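Local coordinates for protein malate dehydrogenase (PDB 1V9N) that catalyses the reversible NAD-dependent oxidation of (S)-malate to oxaloacetate as a homodimeric member of the LDH2/MDH2 oxidoreductase family, at residues A[59-63]-A[125-129]; A[64-68]-A[351-355]; A[72-78]-A[90-96]; A[104-109]-A[281-285]; A[85-89]-A[118-122]. All coordinates share one frame. Numbering follows the deposited sequence.

Interaction 1 of 5, residues A[59-63]-A[125-129]. With NDP (NADPH dihydro-nicotinamide-adenine-dinucleotide phosphate), chain B.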
# COMPACT_ATOMS: atom_id res chain seq x y z
N ARG A 59 13.01 -12.61 -19.54
CA ARG A 59 13.61 -11.29 -19.43
C ARG A 59 15.12 -11.33 -19.40
O ARG A 59 15.77 -10.33 -19.09
CB ARG A 59 13.13 -10.64 -18.14
CG ARG A 59 11.64 -10.68 -18.00
CD ARG A 59 11.07 -9.40 -18.50
NE ARG A 59 10.46 -8.64 -17.41
CZ ARG A 59 9.97 -7.42 -17.57
NH1 ARG A 59 10.04 -6.85 -18.76
NH2 ARG A 59 9.40 -6.79 -16.56
N LEU A 60 15.69 -12.49 -19.70
CA LEU A 60 17.13 -12.62 -19.70
C LEU A 60 17.71 -11.79 -20.84
O LEU A 60 18.78 -11.19 -20.71
CB LEU A 60 17.53 -14.08 -19.86
CG LEU A 60 19.04 -14.32 -19.85
CD1 LEU A 60 19.61 -13.97 -18.48
CD2 LEU A 60 19.33 -15.78 -20.21
N LYS A 61 17.01 -11.74 -21.97
CA LYS A 61 17.47 -10.98 -23.13
C LYS A 61 17.59 -9.49 -22.79
O LYS A 61 18.43 -8.79 -23.36
CB LYS A 61 16.52 -11.17 -24.30
CG LYS A 61 15.13 -10.61 -24.07
CD LYS A 61 14.26 -10.77 -25.31
CE LYS A 61 12.89 -10.14 -25.11
NZ LYS A 61 12.04 -10.23 -26.33
N ARG A 62 16.76 -9.03 -21.87
CA ARG A 62 16.76 -7.64 -21.44
C ARG A 62 18.06 -7.32 -20.70
O ARG A 62 18.69 -6.29 -20.96
CB ARG A 62 15.56 -7.37 -20.52
CG ARG A 62 15.56 -5.98 -19.88
CD ARG A 62 14.35 -5.77 -18.96
NE ARG A 62 14.20 -4.38 -18.58
CZ ARG A 62 13.11 -3.84 -18.05
NH1 ARG A 62 12.03 -4.60 -17.83
NH2 ARG A 62 13.08 -2.55 -17.75
N TYR A 63 18.45 -8.19 -19.79
CA TYR A 63 19.67 -7.99 -19.02
C TYR A 63 20.90 -8.19 -19.89
O TYR A 63 21.89 -7.48 -19.74
CB TYR A 63 19.70 -8.92 -17.81
CG TYR A 63 18.48 -8.79 -16.93
CD1 TYR A 63 17.98 -7.53 -16.59
CD2 TYR A 63 17.82 -9.91 -16.45
CE1 TYR A 63 16.85 -7.40 -15.79
CE2 TYR A 63 16.69 -9.79 -15.64
CZ TYR A 63 16.21 -8.54 -15.32
OH TYR A 63 15.09 -8.42 -14.52
N SER A 125 19.63 2.40 -10.03
CA SER A 125 19.67 0.95 -10.14
C SER A 125 19.03 0.53 -11.48
O SER A 125 18.87 1.35 -12.39
CB SER A 125 18.91 0.32 -8.97
OG SER A 125 18.97 -1.09 -9.00
N ASN A 126 18.67 -0.74 -11.60
CA ASN A 126 18.06 -1.28 -12.81
C ASN A 126 16.90 -2.20 -12.44
O ASN A 126 16.67 -2.47 -11.27
CB ASN A 126 19.11 -2.05 -13.63
CG ASN A 126 19.90 -1.14 -14.56
OD1 ASN A 126 19.36 -0.61 -15.53
ND2 ASN A 126 21.19 -0.95 -14.26
N HIS A 127 16.17 -2.68 -13.45
CA HIS A 127 15.03 -3.57 -13.22
C HIS A 127 15.44 -4.73 -12.31
O HIS A 127 16.41 -5.43 -12.62
CB HIS A 127 14.51 -4.09 -14.56
CG HIS A 127 13.34 -5.02 -14.44
ND1 HIS A 127 13.48 -6.39 -14.38
CD2 HIS A 127 12.01 -4.78 -14.41
CE1 HIS A 127 12.28 -6.95 -14.31
NE2 HIS A 127 11.37 -5.99 -14.33
N TYR A 128 14.73 -4.94 -11.21
CA TYR A 128 15.12 -6.01 -10.30
C TYR A 128 14.23 -7.26 -10.21
O TYR A 128 14.29 -7.99 -9.23
CB TYR A 128 15.39 -5.45 -8.89
CG TYR A 128 14.19 -5.07 -8.01
CD1 TYR A 128 12.88 -5.39 -8.37
CD2 TYR A 128 14.40 -4.46 -6.77
CE1 TYR A 128 11.80 -5.13 -7.50
CE2 TYR A 128 13.33 -4.19 -5.90
CZ TYR A 128 12.04 -4.53 -6.27
OH TYR A 128 11.00 -4.32 -5.38
N GLY A 129 13.43 -7.50 -11.24
CA GLY A 129 12.57 -8.68 -11.22
C GLY A 129 11.38 -8.56 -10.29
O GLY A 129 10.84 -7.47 -10.11
PA NDP B . -0.94 -11.16 -9.37
O1A NDP B . -0.45 -12.34 -10.03
O2A NDP B . -2.29 -10.55 -9.67
O5B NDP B . -0.83 -11.43 -7.76
C5B NDP B . -1.22 -10.43 -6.80
C4B NDP B . -0.93 -11.05 -5.42
O4B NDP B . -2.18 -11.64 -5.02
C3B NDP B . 0.10 -12.14 -5.32
O3B NDP B . 0.82 -11.97 -4.07
C2B NDP B . -0.64 -13.43 -5.33
O2B NDP B . -0.01 -14.57 -4.73
C1B NDP B . -1.94 -13.01 -4.72
N9A NDP B . -3.14 -13.73 -5.23
C8A NDP B . -3.45 -14.17 -6.55
N7A NDP B . -4.62 -14.75 -6.60
C5A NDP B . -5.13 -14.72 -5.33
C6A NDP B . -6.34 -15.16 -4.72
N6A NDP B . -7.29 -15.76 -5.45
N1A NDP B . -6.54 -14.96 -3.37
C2A NDP B . -5.58 -14.34 -2.61
N3A NDP B . -4.41 -13.88 -3.10
C4A NDP B . -4.24 -14.10 -4.48
O3 NDP B . 0.06 -9.95 -9.42
PN NDP B . 0.72 -8.99 -10.50
O1N NDP B . 0.29 -7.64 -10.13
O2N NDP B . 0.21 -9.55 -11.80
O5D NDP B . 2.26 -9.26 -10.25
C5D NDP B . 3.21 -9.47 -11.34
C4D NDP B . 4.66 -9.71 -10.77
O4D NDP B . 5.52 -8.80 -11.45
C3D NDP B . 4.88 -9.42 -9.26
O3D NDP B . 5.71 -10.47 -8.73
C2D NDP B . 5.51 -8.04 -9.19
O2D NDP B . 6.32 -7.89 -8.05
C1D NDP B . 6.27 -8.00 -10.54
N1N NDP B . 6.41 -6.63 -11.12
C2N NDP B . 7.73 -6.11 -11.21
C3N NDP B . 7.88 -4.78 -11.78
C7N NDP B . 9.22 -4.20 -11.91
O7N NDP B . 9.42 -3.08 -12.39
N7N NDP B . 10.31 -4.89 -11.49
C4N NDP B . 6.70 -4.10 -12.21
C5N NDP B . 5.42 -4.62 -12.11
C6N NDP B . 5.27 -5.89 -11.56
P2B NDP B . 0.73 -15.72 -5.48
O1X NDP B . 0.27 -16.91 -4.75
O2X NDP B . 2.21 -15.53 -5.36
O3X NDP B . 0.29 -15.74 -6.94
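Two arginines crowd round one histidine beside the cofactor. The guanidinium of Arg62 lies flat on the imidazole of His127, their centres 4.2 Å apart and their planes at 23°, a stack of guanidinium on imidazole in which Arg62 NH1 comes within 3.4 Å of His127 CD2. Arg59, at the N-cap position of helix 60-69, brings its NH1 to 3.1 Å from Arg62 NH1. As both atoms are donors, this is proximity without a bond. Likewise Arg59 NH2 stands 3.1 Å from His127 NE2 at an angle too poor for a hydrogen bond. What does fix the ring is Tyr63, whose OH shares a hydrogen bond of 2.6 Å with His127 ND1, approaching in the plane of the imidazole so that one face stays open to Arg62. The extended side chain of Arg62 is tethered further by a bond from NE to Thr271. After His127 the loop reaches Gly129, whose positive phi suits a residue without a side chain and whose O accepts the carboxamide N7N of NADPH at 3.0 Å. His127 NE2 lies 3.2 Å from that same N7N. The chemistry implies a positively charged corner beside the nicotinamide, consistent with a site that receives a dicarboxylate such as malate.

Interaction 2 of 5, residues A[64-68]-A[351-355]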
# COMPACT_ATOMS: atom_id res chain seq x y z
N VAL A 64 20.84 -9.17 -20.79
CA VAL A 64 21.95 -9.44 -21.70
C VAL A 64 22.23 -8.19 -22.54
O VAL A 64 23.37 -7.74 -22.62
CB VAL A 64 21.63 -10.62 -22.66
CG1 VAL A 64 22.65 -10.65 -23.80
CG2 VAL A 64 21.66 -11.93 -21.90
N ASP A 65 21.19 -7.64 -23.16
CA ASP A 65 21.36 -6.45 -23.99
C ASP A 65 21.90 -5.28 -23.17
O ASP A 65 22.73 -4.51 -23.65
CB ASP A 65 20.03 -6.05 -24.64
CG ASP A 65 19.57 -7.04 -25.69
OD1 ASP A 65 20.44 -7.74 -26.27
OD2 ASP A 65 18.35 -7.11 -25.96
N GLY A 66 21.43 -5.15 -21.94
CA GLY A 66 21.90 -4.07 -21.09
C GLY A 66 23.37 -4.22 -20.75
O GLY A 66 24.09 -3.24 -20.66
N ILE A 67 23.81 -5.46 -20.57
CA ILE A 67 25.21 -5.72 -20.24
C ILE A 67 26.09 -5.40 -21.45
O ILE A 67 27.13 -4.74 -21.33
CB ILE A 67 25.40 -7.19 -19.82
CG1 ILE A 67 24.82 -7.39 -18.42
CG2 ILE A 67 26.88 -7.57 -19.88
CD1 ILE A 67 24.75 -8.85 -17.98
N ILE A 68 25.66 -5.87 -22.61
CA ILE A 68 26.40 -5.64 -23.85
C ILE A 68 26.45 -4.16 -24.23
O ILE A 68 27.46 -3.68 -24.75
CB ILE A 68 25.78 -6.47 -25.00
CG1 ILE A 68 26.07 -7.96 -24.75
CG2 ILE A 68 26.30 -6.00 -26.35
CD1 ILE A 68 25.40 -8.90 -25.75
N ILE A 351 20.41 -16.90 -27.59
CA ILE A 351 21.27 -16.13 -26.69
C ILE A 351 22.52 -16.95 -26.38
O ILE A 351 23.63 -16.42 -26.35
CB ILE A 351 20.55 -15.80 -25.36
CG1 ILE A 351 19.48 -14.73 -25.60
CG2 ILE A 351 21.56 -15.33 -24.31
CD1 ILE A 351 18.71 -14.34 -24.34
N ALA A 352 22.32 -18.24 -26.15
CA ALA A 352 23.43 -19.14 -25.85
C ALA A 352 24.41 -19.19 -27.03
O ALA A 352 25.63 -19.20 -26.84
CB ALA A 352 22.90 -20.54 -25.55
N LYS A 353 23.88 -19.22 -28.24
CA LYS A 353 24.70 -19.26 -29.45
C LYS A 353 25.48 -17.95 -29.60
O LYS A 353 26.68 -17.96 -29.87
CB LYS A 353 23.82 -19.48 -30.69
CG LYS A 353 23.03 -20.78 -30.65
CD LYS A 353 21.96 -20.82 -31.73
CE LYS A 353 21.11 -22.07 -31.61
NZ LYS A 353 20.03 -22.11 -32.63
N ARG A 354 24.78 -16.83 -29.42
CA ARG A 354 25.41 -15.52 -29.54
C ARG A 354 26.59 -15.34 -28.60
O ARG A 354 27.68 -14.94 -29.02
CB ARG A 354 24.39 -14.41 -29.25
CG ARG A 354 24.96 -13.01 -29.30
CD ARG A 354 23.91 -11.96 -28.96
NE ARG A 354 24.38 -10.59 -29.19
CZ ARG A 354 23.84 -9.51 -28.64
NH1 ARG A 354 22.80 -9.63 -27.82
NH2 ARG A 354 24.34 -8.31 -28.91
N VAL A 355 26.39 -15.64 -27.31
CA VAL A 355 27.44 -15.48 -26.32
C VAL A 355 28.43 -16.64 -26.31
O VAL A 355 29.51 -16.53 -25.75
CB VAL A 355 26.84 -15.31 -24.90
CG1 VAL A 355 25.91 -14.11 -24.87
CG2 VAL A 355 26.10 -16.58 -24.49
O HOH W 1 22.68 -6.60 -27.48
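Val64 starts the contact, turning its branched side chain to the helix opposite, where its CG2 meets Ile351 CG2 at 4.2 Å. This apolar touch is modest because the segments of the two helices, nearly parallel at 19°, keep their axes 13.0 Å apart. Val26 of helix 16-29 packs against both Val64 and Ile351, so beta-branched side chains fill the wedge where three helices come together. Next, Asp65 stands at the edge of this packing, and its OD1 forms a salt bridge with Arg354 NH1 at 3.4 Å, a weak hydrogen bond by its length. Water 1 strengthens the link, donating to Asp65 OD1 at 2.8 Å and accepting from Arg354 NH2, also at 2.8 Å. One turn further, Ile68 lays its CD1 over a face of the Arg354 guanidinium, 3.3 Å from CZ. Arginine fits the position well, since its nearly extended chain is long enough to span the gap, its planar end offers a flat face to isoleucine, and its rim stays open to acid and water. The chemistry is thus that of a helix pair at the protein surface, greasy on the inner side and closed outside by a loose, hydrated ion pair.

Interaction 3 of 5, residues A[72-78]-A[90-96]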
# COMPACT_ATOMS: atom_id res chain seq x y z
N VAL A 72 24.19 -1.70 -18.08
CA VAL A 72 24.26 -2.40 -16.80
C VAL A 72 25.74 -2.47 -16.41
O VAL A 72 26.56 -2.98 -17.17
CB VAL A 72 23.69 -3.83 -16.90
CG1 VAL A 72 23.93 -4.58 -15.59
CG2 VAL A 72 22.20 -3.78 -17.19
N ASN A 73 26.08 -1.95 -15.24
CA ASN A 73 27.46 -1.95 -14.76
C ASN A 73 27.81 -3.34 -14.22
O ASN A 73 27.12 -3.87 -13.35
CB ASN A 73 27.61 -0.91 -13.64
CG ASN A 73 29.07 -0.66 -13.25
OD1 ASN A 73 29.93 -1.53 -13.39
ND2 ASN A 73 29.34 0.54 -12.73
N LEU A 74 28.89 -3.93 -14.74
CA LEU A 74 29.32 -5.26 -14.31
C LEU A 74 29.93 -5.27 -12.91
O LEU A 74 29.80 -6.24 -12.17
CB LEU A 74 30.33 -5.84 -15.30
CG LEU A 74 29.79 -6.26 -16.67
CD1 LEU A 74 30.93 -6.71 -17.56
CD2 LEU A 74 28.79 -7.38 -16.50
N HIS A 75 30.61 -4.18 -12.55
CA HIS A 75 31.23 -4.08 -11.23
C HIS A 75 30.80 -2.78 -10.57
O HIS A 75 31.59 -1.84 -10.44
CB HIS A 75 32.75 -4.15 -11.37
CG HIS A 75 33.22 -5.34 -12.15
ND1 HIS A 75 33.37 -6.59 -11.58
CD2 HIS A 75 33.63 -5.46 -13.43
CE1 HIS A 75 33.86 -7.42 -12.48
NE2 HIS A 75 34.03 -6.76 -13.61
N PRO A 76 29.54 -2.72 -10.13
CA PRO A 76 29.02 -1.52 -9.49
C PRO A 76 29.62 -1.27 -8.12
O PRO A 76 29.82 -2.20 -7.34
CB PRO A 76 27.52 -1.80 -9.40
CG PRO A 76 27.50 -3.27 -9.14
CD PRO A 76 28.53 -3.79 -10.12
N LYS A 77 29.93 -0.01 -7.85
CA LYS A 77 30.45 0.37 -6.55
C LYS A 77 29.21 0.91 -5.85
O LYS A 77 28.95 2.11 -5.87
CB LYS A 77 31.53 1.44 -6.68
CG LYS A 77 32.76 1.02 -7.49
CD LYS A 77 33.49 -0.18 -6.89
CE LYS A 77 32.85 -1.51 -7.28
NZ LYS A 77 33.51 -2.68 -6.64
N ILE A 78 28.44 -0.00 -5.27
CA ILE A 78 27.22 0.33 -4.56
C ILE A 78 27.62 1.14 -3.34
O ILE A 78 28.21 0.61 -2.40
CB ILE A 78 26.49 -0.97 -4.16
CG1 ILE A 78 26.35 -1.86 -5.41
CG2 ILE A 78 25.12 -0.66 -3.58
CD1 ILE A 78 25.80 -3.25 -5.15
N ILE A 90 21.14 4.40 -0.68
CA ILE A 90 22.14 3.76 -1.52
C ILE A 90 22.08 4.19 -2.99
O ILE A 90 21.00 4.45 -3.52
CB ILE A 90 21.92 2.21 -1.51
CG1 ILE A 90 21.98 1.67 -0.08
CG2 ILE A 90 22.91 1.53 -2.44
CD1 ILE A 90 23.28 1.93 0.65
N ASP A 91 23.24 4.26 -3.63
CA ASP A 91 23.30 4.57 -5.06
C ASP A 91 23.82 3.28 -5.70
O ASP A 91 24.93 2.83 -5.41
CB ASP A 91 24.26 5.73 -5.35
CG ASP A 91 24.19 6.19 -6.81
OD1 ASP A 91 24.60 5.41 -7.69
OD2 ASP A 91 23.69 7.31 -7.08
N GLY A 92 22.99 2.69 -6.55
CA GLY A 92 23.33 1.43 -7.20
C GLY A 92 24.44 1.42 -8.24
O GLY A 92 24.85 0.35 -8.70
N ASP A 93 24.92 2.60 -8.63
CA ASP A 93 26.00 2.70 -9.61
C ASP A 93 25.68 1.90 -10.88
O ASP A 93 26.55 1.30 -11.48
CB ASP A 93 27.31 2.22 -8.98
CG ASP A 93 28.54 2.61 -9.80
OD1 ASP A 93 28.53 3.70 -10.41
OD2 ASP A 93 29.53 1.84 -9.80
N GLU A 94 24.40 1.91 -11.26
CA GLU A 94 23.89 1.22 -12.46
C GLU A 94 24.10 -0.29 -12.52
O GLU A 94 24.10 -0.89 -13.60
CB GLU A 94 24.48 1.88 -13.72
CG GLU A 94 24.14 3.36 -13.80
CD GLU A 94 24.35 3.96 -15.18
OE1 GLU A 94 23.91 3.35 -16.18
OE2 GLU A 94 24.93 5.07 -15.26
N GLY A 95 24.25 -0.91 -11.35
CA GLY A 95 24.44 -2.35 -11.33
C GLY A 95 23.14 -3.08 -11.64
O GLY A 95 22.09 -2.46 -11.79
N LEU A 96 23.22 -4.40 -11.75
CA LEU A 96 22.03 -5.21 -11.99
C LEU A 96 21.09 -4.93 -10.82
O LEU A 96 21.54 -4.81 -9.68
CB LEU A 96 22.41 -6.69 -12.02
CG LEU A 96 23.20 -7.11 -13.26
CD1 LEU A 96 24.03 -8.35 -12.96
CD2 LEU A 96 22.22 -7.34 -14.41
O HOH W 2 25.83 -5.46 -11.41
O HOH W 3 31.85 1.58 -11.25
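A type I' beta turn, running from Gly92 to Gly95 at the end of strand 87-91, is the piece that the loop 72-78 wraps around. Asp93 and Glu94, its two central residues, have positive phi values, and the turn closes with Gly95 N to Gly92 O at 3.0 Å. An Asx turn leads into it, with Asp91 OD1 accepting from Asp93 N at 3.0 Å while also binding Asn124. A second Asx turn shapes the loop, Asn73 OD1 taking His75 N at 2.9 Å.

Three hydrogen bonds cross, one between backbones and two using the side chains of Asn73 and Asp93. Asn73 N donates to Glu94 O at 2.8 Å, almost linearly, Asn73 ND2 makes a weak bond to Asp93 O at 3.2 Å, and Lys77 N donates to the Asp93 carboxylate. Water 2 joins Asn73 O to Leu96 N, and water 3 joins Asn73 ND2 to Asp93 OD2. Glu94 sends its carboxylate away to Gly275 N.

Apolar contacts lie at the two ends, Val72 CG1 on Leu96 CD2 at 3.5 Å and Ile78 CG2 on Ile90 CG2 at 3.3 Å. Between them Pro76 CB rests 3.7 Å from Gly95 CA, so close that any side chain on Gly95 would collide with the proline ring. Asp93 suits the turn tip because its carboxylate can reach back to the loop, where Asp93 OD2 accepts Lys77 N at 2.7 Å in a nearly straight bond.

Interaction 4 of 5, residues A[104-109]-A[281-285]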
# COMPACT_ATOMS: atom_id res chain seq x y z
N SER A 104 20.98 -4.21 -0.76
CA SER A 104 20.17 -3.23 -0.04
C SER A 104 19.29 -3.92 1.00
O SER A 104 19.16 -3.45 2.13
CB SER A 104 19.29 -2.44 -1.01
OG SER A 104 20.06 -1.59 -1.83
N MSE A 105 18.67 -5.04 0.62
CA MSE A 105 17.80 -5.75 1.54
C MSE A 105 18.61 -6.40 2.67
O MSE A 105 18.16 -6.44 3.81
CB MSE A 105 16.98 -6.82 0.81
CG MSE A 105 16.02 -7.59 1.71
SE MSE A 105 14.86 -6.44 2.81
CE MSE A 105 13.32 -6.35 1.65
N LYS A 106 19.80 -6.90 2.35
CA LYS A 106 20.67 -7.50 3.37
C LYS A 106 20.99 -6.44 4.43
O LYS A 106 21.02 -6.73 5.62
CB LYS A 106 21.97 -8.01 2.75
CG LYS A 106 21.87 -9.37 2.06
CD LYS A 106 21.59 -10.47 3.08
CE LYS A 106 21.50 -11.84 2.41
NZ LYS A 106 21.31 -12.94 3.41
N LEU A 107 21.24 -5.21 3.98
CA LEU A 107 21.56 -4.13 4.91
C LEU A 107 20.34 -3.75 5.76
O LEU A 107 20.47 -3.47 6.95
CB LEU A 107 22.06 -2.89 4.15
CG LEU A 107 22.37 -1.66 5.01
CD1 LEU A 107 23.53 -1.98 5.96
CD2 LEU A 107 22.74 -0.49 4.10
N ALA A 108 19.17 -3.74 5.14
CA ALA A 108 17.95 -3.41 5.88
C ALA A 108 17.70 -4.47 6.97
O ALA A 108 17.34 -4.13 8.09
CB ALA A 108 16.75 -3.36 4.92
N ILE A 109 17.91 -5.73 6.63
CA ILE A 109 17.73 -6.83 7.59
C ILE A 109 18.71 -6.67 8.75
O ILE A 109 18.35 -6.86 9.91
CB ILE A 109 17.93 -8.20 6.89
CG1 ILE A 109 16.74 -8.48 5.96
CG2 ILE A 109 18.09 -9.32 7.92
CD1 ILE A 109 16.96 -9.63 4.99
N PHE A 281 12.67 0.64 -2.82
CA PHE A 281 12.37 0.93 -1.42
C PHE A 281 12.38 -0.41 -0.69
O PHE A 281 11.75 -1.37 -1.13
CB PHE A 281 10.99 1.57 -1.27
CG PHE A 281 10.55 1.78 0.16
CD1 PHE A 281 10.93 2.93 0.85
CD2 PHE A 281 9.78 0.82 0.81
CE1 PHE A 281 10.54 3.12 2.18
CE2 PHE A 281 9.39 1.01 2.14
CZ PHE A 281 9.77 2.16 2.83
N PHE A 282 13.11 -0.50 0.42
CA PHE A 282 13.18 -1.73 1.20
C PHE A 282 12.94 -1.38 2.66
O PHE A 282 13.50 -0.41 3.19
CB PHE A 282 14.56 -2.38 1.06
CG PHE A 282 14.96 -2.66 -0.36
CD1 PHE A 282 14.46 -3.77 -1.04
CD2 PHE A 282 15.81 -1.79 -1.04
CE1 PHE A 282 14.80 -4.00 -2.37
CE2 PHE A 282 16.16 -2.01 -2.37
CZ PHE A 282 15.65 -3.12 -3.04
N MSE A 283 12.09 -2.16 3.32
CA MSE A 283 11.79 -1.92 4.71
C MSE A 283 11.66 -3.24 5.45
O MSE A 283 10.96 -4.16 5.00
CB MSE A 283 10.51 -1.12 4.85
CG MSE A 283 10.14 -0.81 6.28
SE MSE A 283 8.47 0.13 6.34
CE MSE A 283 7.52 -0.97 7.61
N VAL A 284 12.32 -3.33 6.59
CA VAL A 284 12.28 -4.54 7.40
C VAL A 284 11.89 -4.19 8.82
O VAL A 284 12.37 -3.20 9.39
CB VAL A 284 13.65 -5.25 7.43
CG1 VAL A 284 13.58 -6.52 8.26
CG2 VAL A 284 14.09 -5.56 6.01
N ILE A 285 11.01 -4.99 9.40
CA ILE A 285 10.60 -4.80 10.77
C ILE A 285 10.98 -6.08 11.50
O ILE A 285 10.52 -7.16 11.14
CB ILE A 285 9.08 -4.57 10.89
CG1 ILE A 285 8.68 -3.27 10.18
CG2 ILE A 285 8.68 -4.50 12.36
CD1 ILE A 285 7.18 -2.98 10.21
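The side chain of Val284 is a knob of two methyls, and one of them, CG2, plugs a hollow in helix 97-115. The hollow is lined by Met105, Ala108 and Ile109: Val284 CG2 lies 3.4 Å from Met105 SE (selenomethionine here), 3.6 Å from Ala108 CB and 3.9 Å from Ile109 CG1. Ala108 makes the floor between the other two, its single methyl leaving room that a bulkier residue would take up. Two residues back along the strand, Phe282 is the second bump. Its ring comes up against Ser104, with Phe282 CE2 3.4 Å from Ser104 CB, while Met105 CE lies near the ring plane at its edge, 3.9 Å from Phe282 CD1. Ser104, small like Ala108, keeps its hydroxyl occupied with Val100 O inside the helix, so it can offer carbon to the phenyl ring. The flexible side chain of Met105 fills the space between the two bumps, touching both. No hydrogen bond crosses the contact; apolar packing of fitted shapes seats segment 104-109 on segment 281-285, their axes 7.7 Å apart at closest and 28° apart in direction. Phe281, Met283 and Ile285 turn to the other face of the sheet, where they pack on Met283 and Leu259 of the second subunit. Strand 278-285 lies between strands 117-125 and 144-149, and helix 97-115 rests on it with helix 132-139 alongside, touching Met105 and Ile109.

Interaction 5 of 5, residues A[85-89]-A[118-122]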
# COMPACT_ATOMS: atom_id res chain seq x y z
N PRO A 85 21.47 4.38 12.14
CA PRO A 85 21.32 3.03 12.70
C PRO A 85 20.16 2.25 12.09
O PRO A 85 20.21 1.02 11.99
CB PRO A 85 21.13 3.31 14.19
CG PRO A 85 21.98 4.54 14.40
CD PRO A 85 21.60 5.39 13.21
N SER A 86 19.11 2.95 11.68
CA SER A 86 17.93 2.30 11.10
C SER A 86 17.62 2.63 9.64
O SER A 86 16.53 2.30 9.16
CB SER A 86 16.70 2.60 11.96
OG SER A 86 16.80 1.97 13.22
N TYR A 87 18.54 3.27 8.93
CA TYR A 87 18.27 3.59 7.53
C TYR A 87 19.53 3.82 6.72
O TYR A 87 20.62 4.00 7.26
CB TYR A 87 17.38 4.83 7.43
CG TYR A 87 18.15 6.14 7.50
CD1 TYR A 87 18.70 6.71 6.35
CD2 TYR A 87 18.36 6.78 8.73
CE1 TYR A 87 19.45 7.89 6.42
CE2 TYR A 87 19.11 7.95 8.80
CZ TYR A 87 19.65 8.50 7.65
OH TYR A 87 20.38 9.66 7.71
N ALA A 88 19.36 3.83 5.40
CA ALA A 88 20.45 4.09 4.48
C ALA A 88 19.91 4.48 3.11
O ALA A 88 18.84 4.02 2.68
CB ALA A 88 21.35 2.87 4.36
N LEU A 89 20.64 5.37 2.44
CA LEU A 89 20.30 5.80 1.10
C LEU A 89 21.45 5.27 0.26
O LEU A 89 22.61 5.64 0.47
CB LEU A 89 20.20 7.33 1.02
CG LEU A 89 20.11 7.94 -0.38
CD1 LEU A 89 19.00 7.27 -1.18
CD2 LEU A 89 19.86 9.44 -0.26
N GLY A 118 14.57 -1.29 9.84
CA GLY A 118 15.56 -1.09 8.79
C GLY A 118 14.91 -0.61 7.50
O GLY A 118 14.09 -1.32 6.92
N ILE A 119 15.26 0.59 7.07
CA ILE A 119 14.72 1.15 5.84
C ILE A 119 15.85 1.55 4.91
O ILE A 119 16.64 2.45 5.21
CB ILE A 119 13.83 2.39 6.11
CG1 ILE A 119 12.55 1.96 6.83
CG2 ILE A 119 13.50 3.12 4.80
CD1 ILE A 119 11.64 3.10 7.25
N VAL A 120 15.95 0.86 3.78
CA VAL A 120 17.00 1.17 2.82
C VAL A 120 16.34 1.54 1.50
O VAL A 120 15.46 0.84 1.01
CB VAL A 120 17.96 -0.02 2.61
CG1 VAL A 120 19.00 0.33 1.55
CG2 VAL A 120 18.67 -0.37 3.92
N ILE A 121 16.77 2.67 0.95
CA ILE A 121 16.24 3.13 -0.32
C ILE A 121 17.39 3.24 -1.30
O ILE A 121 18.50 3.67 -0.94
CB ILE A 121 15.53 4.48 -0.13
CG1 ILE A 121 14.36 4.28 0.85
CG2 ILE A 121 15.03 5.00 -1.46
CD1 ILE A 121 13.64 5.53 1.22
N ALA A 122 17.14 2.85 -2.54
CA ALA A 122 18.19 2.89 -3.55
C ALA A 122 17.78 3.62 -4.82
O ALA A 122 16.63 3.56 -5.24
CB ALA A 122 18.63 1.46 -3.88
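Ala88 sets its CB against Val120 CG2, 4.2 Å away, on the sheet face that helix 97-115 covers; the small alanine leaves space there for Leu107, while Val120 meets Ser104 and Ala108. Tyr87, Leu89, Ile119 and Ile121 occupy the opposite face. There the ring of Tyr87 meets Phe290 of the second subunit and Ile119 packs on Ile117 of that subunit, so large apolar and aromatic residues suit this interface side. Segments 87-89 and 118-122 run parallel, 4° apart in direction, with axes 4.7 Å apart at closest. Their bonds have the offset pattern of a parallel pair: Ile119 N to Ser86 O at 3.0 Å, Ala88 N to Ile119 O at 3.1 Å, and Ile121 N to Ala88 O at 3.0 Å. CA-H...O contacts lie between them, such as Tyr87 CA to Ile119 O at 3.1 Å. Joined in sequence through helix 97-115, the neighbouring strands 87-91 and 117-125 form a beta-alpha-beta crossover.

Interactions 4 and 5 belong to the buried sheet: the one lays helix 97-115 on strand 278-285 without a hydrogen bond, the other pairs strands 87-91 and 117-125 by backbone bonds, and both touch the second subunit. Interaction 3 prolongs strand 87-91 into a partly exposed turn held by mixed backbone, carboxylate and water bonds. Interactions 1 and 2 share helix 60-69 but use arginine differently: stacked on an imidazole by the cofactor in the buried contact, hydrated and salt-bridged near the surface in the other. Gly66 O of interaction 2 lies 3.0 Å from Val72 N, tying loop 72-78 to the end of helix 60-69, and Asn126 ties interaction 1 to the turn of interaction 3.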